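Local structure of aspartokinase (Synechocystis, 3L76) at residues 279-291 and 545-558. The protein probably catalyses the ATP-dependent phosphorylation of aspartate to 4-phospho-L-aspartate, and carries ACT domains that bind lysine and threonine. Residues are numbered along the deposited sequence; the frame is centred on the assembly and turned at random.
With THR (threonine), chain C.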
loop_
_atom_site.group_PDB
_atom_site.type_symbol
_atom_site.label_atom_id
_atom_site.label_comp_id
_atom_site.label_asym_id
_atom_site.label_seq_id
_atom_site.Cartn_x
_atom_site.Cartn_y
_atom_site.Cartn_z
ATOM N N PRO A 279 2.858 18.577 60.605
ATOM C CA PRO A 279 1.983 17.401 60.755
ATOM C C PRO A 279 1.410 16.914 59.421
ATOM O O PRO A 279 0.997 17.723 58.584
ATOM C CB PRO A 279 0.847 17.911 61.665
ATOM C CG PRO A 279 1.411 19.109 62.364
ATOM C CD PRO A 279 2.376 19.732 61.387
ATOM N N ASP A 280 1.376 15.599 59.229
ATOM C CA ASP A 280 0.843 15.035 57.989
ATOM C C ASP A 280 -0.645 14.752 58.076
ATOM O O ASP A 280 -1.059 13.605 58.210
ATOM C CB ASP A 280 1.586 13.754 57.601
ATOM C CG ASP A 280 1.070 13.152 56.299
ATOM O OD1 ASP A 280 0.460 13.888 55.484
ATOM O OD2 ASP A 280 1.275 11.942 56.088
ATOM N N ARG A 281 -1.447 15.803 57.984
ATOM C CA ARG A 281 -2.891 15.676 58.052
ATOM C C ARG A 281 -3.538 16.723 57.151
ATOM O O ARG A 281 -2.912 17.719 56.818
ATOM C CB ARG A 281 -3.363 15.875 59.493
ATOM C CG ARG A 281 -2.980 17.221 60.084
ATOM C CD ARG A 281 -3.685 17.489 61.411
ATOM N NE ARG A 281 -3.294 18.790 61.950
ATOM C CZ ARG A 281 -2.545 18.969 63.034
ATOM N NH1 ARG A 281 -2.115 17.928 63.736
ATOM N NH2 ARG A 281 -2.236 20.200 63.416
ATOM N N PRO A 282 -4.802 16.505 56.764
ATOM C CA PRO A 282 -5.509 17.499 55.956
ATOM C C PRO A 282 -5.501 18.888 56.598
ATOM O O PRO A 282 -5.639 19.015 57.817
ATOM C CB PRO A 282 -6.939 16.946 55.905
ATOM C CG PRO A 282 -6.782 15.497 56.087
ATOM C CD PRO A 282 -5.645 15.333 57.048
ATOM N N GLY A 283 -5.330 19.918 55.775
ATOM C CA GLY A 283 -5.425 21.289 56.236
ATOM C C GLY A 283 -4.104 22.020 56.362
ATOM O O GLY A 283 -4.068 23.246 56.322
ATOM N N VAL A 284 -3.016 21.275 56.519
ATOM C CA VAL A 284 -1.716 21.887 56.724
ATOM C C VAL A 284 -1.275 22.723 55.516
ATOM O O VAL A 284 -1.036 23.931 55.642
ATOM C CB VAL A 284 -0.651 20.848 57.059
ATOM C CG1 VAL A 284 0.665 21.536 57.348
ATOM C CG2 VAL A 284 -1.084 20.029 58.257
ATOM N N ALA A 285 -1.172 22.100 54.344
ATOM C CA ALA A 285 -0.711 22.843 53.171
ATOM C C ALA A 285 -1.673 23.977 52.880
ATOM O O ALA A 285 -1.250 25.090 52.578
ATOM C CB ALA A 285 -0.553 21.935 51.952
ATOM N N SER A 286 -2.969 23.690 52.992
ATOM C CA SER A 286 -3.994 24.710 52.831
ATOM C C SER A 286 -3.669 25.983 53.617
ATOM O O SER A 286 -3.614 27.068 53.044
ATOM C CB SER A 286 -5.351 24.172 53.261
ATOM O OG SER A 286 -6.361 25.124 52.997
ATOM N N LYS A 287 -3.430 25.849 54.922
ATOM C CA LYS A 287 -3.164 27.015 55.769
ATOM C C LYS A 287 -1.887 27.758 55.400
ATOM O O LYS A 287 -1.891 28.978 55.295
ATOM C CB LYS A 287 -3.143 26.667 57.264
ATOM C CG LYS A 287 -2.820 27.887 58.120
ATOM C CD LYS A 287 -3.304 27.756 59.548
ATOM C CE LYS A 287 -3.659 29.125 60.137
ATOM N NZ LYS A 287 -4.850 29.752 59.481
ATOM N N LEU A 288 -0.798 27.021 55.223
ATOM C CA LEU A 288 0.467 27.608 54.787
ATOM C C LEU A 288 0.278 28.575 53.619
ATOM O O LEU A 288 0.595 29.765 53.705
ATOM C CB LEU A 288 1.436 26.511 54.348
ATOM C CG LEU A 288 2.934 26.700 54.617
ATOM C CD1 LEU A 288 3.766 25.836 53.651
ATOM C CD2 LEU A 288 3.361 28.146 54.541
ATOM N N PHE A 289 -0.238 28.060 52.514
ATOM C CA PHE A 289 -0.232 28.831 51.291
ATOM C C PHE A 289 -1.341 29.870 51.282
ATOM O O PHE A 289 -1.218 30.906 50.638
ATOM C CB PHE A 289 -0.268 27.910 50.057
ATOM C CG PHE A 289 0.957 27.038 49.928
ATOM C CD1 PHE A 289 2.156 27.564 49.459
ATOM C CD2 PHE A 289 0.917 25.704 50.292
ATOM C CE1 PHE A 289 3.291 26.769 49.345
ATOM C CE2 PHE A 289 2.048 24.897 50.184
ATOM C CZ PHE A 289 3.237 25.432 49.710
ATOM N N ARG A 290 -2.418 29.604 52.011
ATOM C CA ARG A 290 -3.454 30.613 52.156
ATOM C C ARG A 290 -2.856 31.875 52.773
ATOM O O ARG A 290 -2.986 32.959 52.211
ATOM C CB ARG A 290 -4.627 30.104 52.988
ATOM C CG ARG A 290 -5.628 29.245 52.229
ATOM C CD ARG A 290 -6.937 29.171 52.997
ATOM N NE ARG A 290 -6.707 28.861 54.407
ATOM C CZ ARG A 290 -7.126 27.755 55.014
ATOM N NH1 ARG A 290 -7.825 26.848 54.342
ATOM N NH2 ARG A 290 -6.855 27.562 56.297
ATOM N N ASP A 291 -2.177 31.733 53.910
ATOM C CA ASP A 291 -1.599 32.889 54.583
ATOM C C ASP A 291 -0.541 33.572 53.729
ATOM O O ASP A 291 -0.536 34.795 53.612
ATOM C CB ASP A 291 -1.026 32.521 55.956
ATOM C CG ASP A 291 -2.080 31.998 56.914
ATOM O OD1 ASP A 291 -3.284 32.223 56.665
ATOM O OD2 ASP A 291 -1.700 31.361 57.920
ATOM N N ALA A 545 -3.027 27.734 46.761
ATOM C CA ALA A 545 -3.715 27.765 48.041
ATOM C C ALA A 545 -5.176 27.372 47.877
ATOM O O ALA A 545 -5.718 26.599 48.667
ATOM C CB ALA A 545 -3.586 29.126 48.697
ATOM N N HIS A 546 -5.809 27.888 46.835
ATOM C CA HIS A 546 -7.201 27.557 46.574
ATOM C C HIS A 546 -7.389 26.073 46.308
ATOM O O HIS A 546 -8.337 25.465 46.786
ATOM C CB HIS A 546 -7.729 28.358 45.395
ATOM C CG HIS A 546 -9.219 28.464 45.369
ATOM N ND1 HIS A 546 -9.952 28.836 46.478
ATOM C CD2 HIS A 546 -10.118 28.246 44.381
ATOM C CE1 HIS A 546 -11.234 28.844 46.170
ATOM N NE2 HIS A 546 -11.364 28.489 44.903
ATOM N N PHE A 547 -6.475 25.503 45.527
ATOM C CA PHE A 547 -6.486 24.080 45.205
ATOM C C PHE A 547 -6.396 23.219 46.482
ATOM O O PHE A 547 -7.240 22.348 46.719
ATOM C CB PHE A 547 -5.350 23.782 44.206
ATOM C CG PHE A 547 -5.289 22.354 43.734
ATOM C CD1 PHE A 547 -6.390 21.518 43.828
ATOM C CD2 PHE A 547 -4.119 21.849 43.188
ATOM C CE1 PHE A 547 -6.320 20.198 43.399
ATOM C CE2 PHE A 547 -4.039 20.526 42.753
ATOM C CZ PHE A 547 -5.141 19.703 42.856
ATOM N N PHE A 548 -5.391 23.482 47.313
ATOM C CA PHE A 548 -5.205 22.734 48.558
ATOM C C PHE A 548 -6.368 22.917 49.533
ATOM O O PHE A 548 -6.747 21.989 50.242
ATOM C CB PHE A 548 -3.904 23.140 49.244
ATOM C CG PHE A 548 -2.704 23.059 48.362
ATOM C CD1 PHE A 548 -2.650 22.140 47.320
ATOM C CD2 PHE A 548 -1.619 23.899 48.569
ATOM C CE1 PHE A 548 -1.537 22.060 46.495
ATOM C CE2 PHE A 548 -0.496 23.821 47.752
ATOM C CZ PHE A 548 -0.454 22.892 46.719
ATOM N N ALA A 549 -6.930 24.118 49.573
ATOM C CA ALA A 549 -8.054 24.379 50.456
ATOM C C ALA A 549 -9.254 23.558 50.019
ATOM O O ALA A 549 -10.036 23.091 50.841
ATOM C CB ALA A 549 -8.395 25.849 50.464
ATOM N N ALA A 550 -9.383 23.377 48.712
ATOM C CA ALA A 550 -10.492 22.626 48.146
ATOM C C ALA A 550 -10.456 21.169 48.600
ATOM O O ALA A 550 -11.499 20.567 48.855
ATOM C CB ALA A 550 -10.461 22.716 46.630
ATOM N N LEU A 551 -9.254 20.607 48.700
ATOM C CA LEU A 551 -9.108 19.214 49.103
ATOM C C LEU A 551 -9.290 19.047 50.613
ATOM O O LEU A 551 -9.832 18.049 51.078
ATOM C CB LEU A 551 -7.743 18.675 48.678
ATOM C CG LEU A 551 -7.414 18.692 47.187
ATOM C CD1 LEU A 551 -5.960 18.332 46.975
ATOM C CD2 LEU A 551 -8.318 17.757 46.407
ATOM N N ALA A 552 -8.831 20.029 51.375
ATOM C CA ALA A 552 -8.947 19.971 52.815
ATOM C C ALA A 552 -10.403 20.060 53.259
ATOM O O ALA A 552 -10.805 19.367 54.199
ATOM C CB ALA A 552 -8.117 21.072 53.460
ATOM N N GLN A 553 -11.184 20.909 52.584
ATOM C CA GLN A 553 -12.597 21.110 52.918
ATOM C C GLN A 553 -13.379 19.821 52.739
ATOM O O GLN A 553 -14.456 19.651 53.300
ATOM C CB GLN A 553 -13.219 22.223 52.070
ATOM C CG GLN A 553 -12.616 23.598 52.312
ATOM C CD GLN A 553 -13.027 24.614 51.261
ATOM O OE1 GLN A 553 -13.727 24.286 50.306
ATOM N NE2 GLN A 553 -12.585 25.854 51.431
ATOM N N GLU A 554 -12.825 18.917 51.948
ATOM C CA GLU A 554 -13.400 17.598 51.759
ATOM C C GLU A 554 -12.695 16.593 52.651
ATOM O O GLU A 554 -12.883 15.398 52.498
ATOM C CB GLU A 554 -13.272 17.173 50.292
ATOM C CG GLU A 554 -14.399 17.680 49.424
ATOM C CD GLU A 554 -15.679 16.938 49.703
ATOM O OE1 GLU A 554 -16.690 17.597 50.013
ATOM O OE2 GLU A 554 -15.662 15.688 49.636
ATOM N N ASN A 555 -11.881 17.094 53.576
ATOM C CA ASN A 555 -11.054 16.257 54.443
ATOM C C ASN A 555 -10.245 15.234 53.651
ATOM O O ASN A 555 -10.296 14.036 53.912
ATOM C CB ASN A 555 -11.895 15.573 55.526
ATOM C CG ASN A 555 -11.053 15.071 56.684
ATOM O OD1 ASN A 555 -9.976 14.514 56.494
ATOM N ND2 ASN A 555 -11.543 15.273 57.890
ATOM N N ILE A 556 -9.501 15.726 52.670
ATOM C CA ILE A 556 -8.681 14.879 51.817
ATOM C C ILE A 556 -7.207 15.175 52.096
ATOM O O ILE A 556 -6.750 16.317 52.007
ATOM C CB ILE A 556 -9.025 15.102 50.319
ATOM C CG1 ILE A 556 -10.382 14.496 49.992
ATOM C CG2 ILE A 556 -7.983 14.492 49.410
ATOM C CD1 ILE A 556 -10.875 14.810 48.597
ATOM N N ASN A 557 -6.460 14.150 52.467
ATOM C CA ASN A 557 -5.069 14.366 52.804
ATOM C C ASN A 557 -4.197 14.421 51.559
ATOM O O ASN A 557 -4.386 13.648 50.620
ATOM C CB ASN A 557 -4.565 13.284 53.758
ATOM C CG ASN A 557 -3.157 13.555 54.244
ATOM O OD1 ASN A 557 -2.865 14.630 54.769
ATOM N ND2 ASN A 557 -2.270 12.579 54.064
ATOM N N ILE A 558 -3.231 15.329 51.566
ATOM C CA ILE A 558 -2.339 15.473 50.429
ATOM C C ILE A 558 -1.028 14.754 50.703
ATOM O O ILE A 558 -0.256 15.167 51.569
ATOM C CB ILE A 558 -2.078 16.951 50.106
ATOM C CG1 ILE A 558 -3.403 17.681 49.861
ATOM C CG2 ILE A 558 -1.145 17.072 48.902
ATOM C CD1 ILE A 558 -3.251 19.172 49.710
HETATM N N THR C . -0.849 16.233 54.358
HETATM C CA THR C . -0.847 17.689 54.551
HETATM C C THR C . -2.099 18.343 53.973
HETATM O O THR C . -2.941 17.660 53.365
HETATM C CB THR C . 0.416 18.349 53.966
HETATM O OG1 THR C . 0.471 18.126 52.546
HETATM C CG2 THR C . 1.657 17.742 54.607
HETATM O OXT THR C . -2.291 19.554 54.138
HETATM O O HOH W 1 2.042 14.095 53.178
HETATM O O HOH W 2 -5.131 18.689 52.911
#
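Ser-286 lays its OG against CA and CB of Ala-549, a side chain small enough for the tight part of this contact, where helices 284-291 and 545-552 run roughly antiparallel, their axes 7.9 Å apart and crossing at -150°. Ala-545, Ala-549 and Ala-552 offer only methyl groups, and Gly-283, at the N-cap position, brings bare backbone against the methyl of Ala-552. Toward the interior, Phe-289 brings CD2 within 3.5 Å of CE2 at the ring edge of Phe-548; the rings lie oblique, planes 59° apart.

At the N-terminal end of helix 284-291 the two segments hold a bound threonine. Its N donates to Asn-557 OD1 (2.6 Å), Asp-280 OD1 and Ile-558 O, acceptors suited to an ammonium group. An anti chi1 (-174°) extends the Asn-557 amide to this ligand, and its ND2 gives Asp-280 OD1 a weak bond. Ala-285 N reaches threonine OXT at 2.8 Å, where the helix end should favour a carboxylate; Ile-558 N binds threonine O.

The solvent side is looser: Pro-282 lays CG near OD1 of Asn-555, the positive-phi C-prime residue of the Schellman motif ending helix 545-552, and exposed Arg-290 skirts Ala-549 with its guanidinium edge.

Threonine held between two ACT domains is consistent with an allosteric effector site, which Gln-304 completes; around it Leu-288 packs on helix 323-333, Phe-548 on strand 567-573 and Leu-551 on helix 577-587.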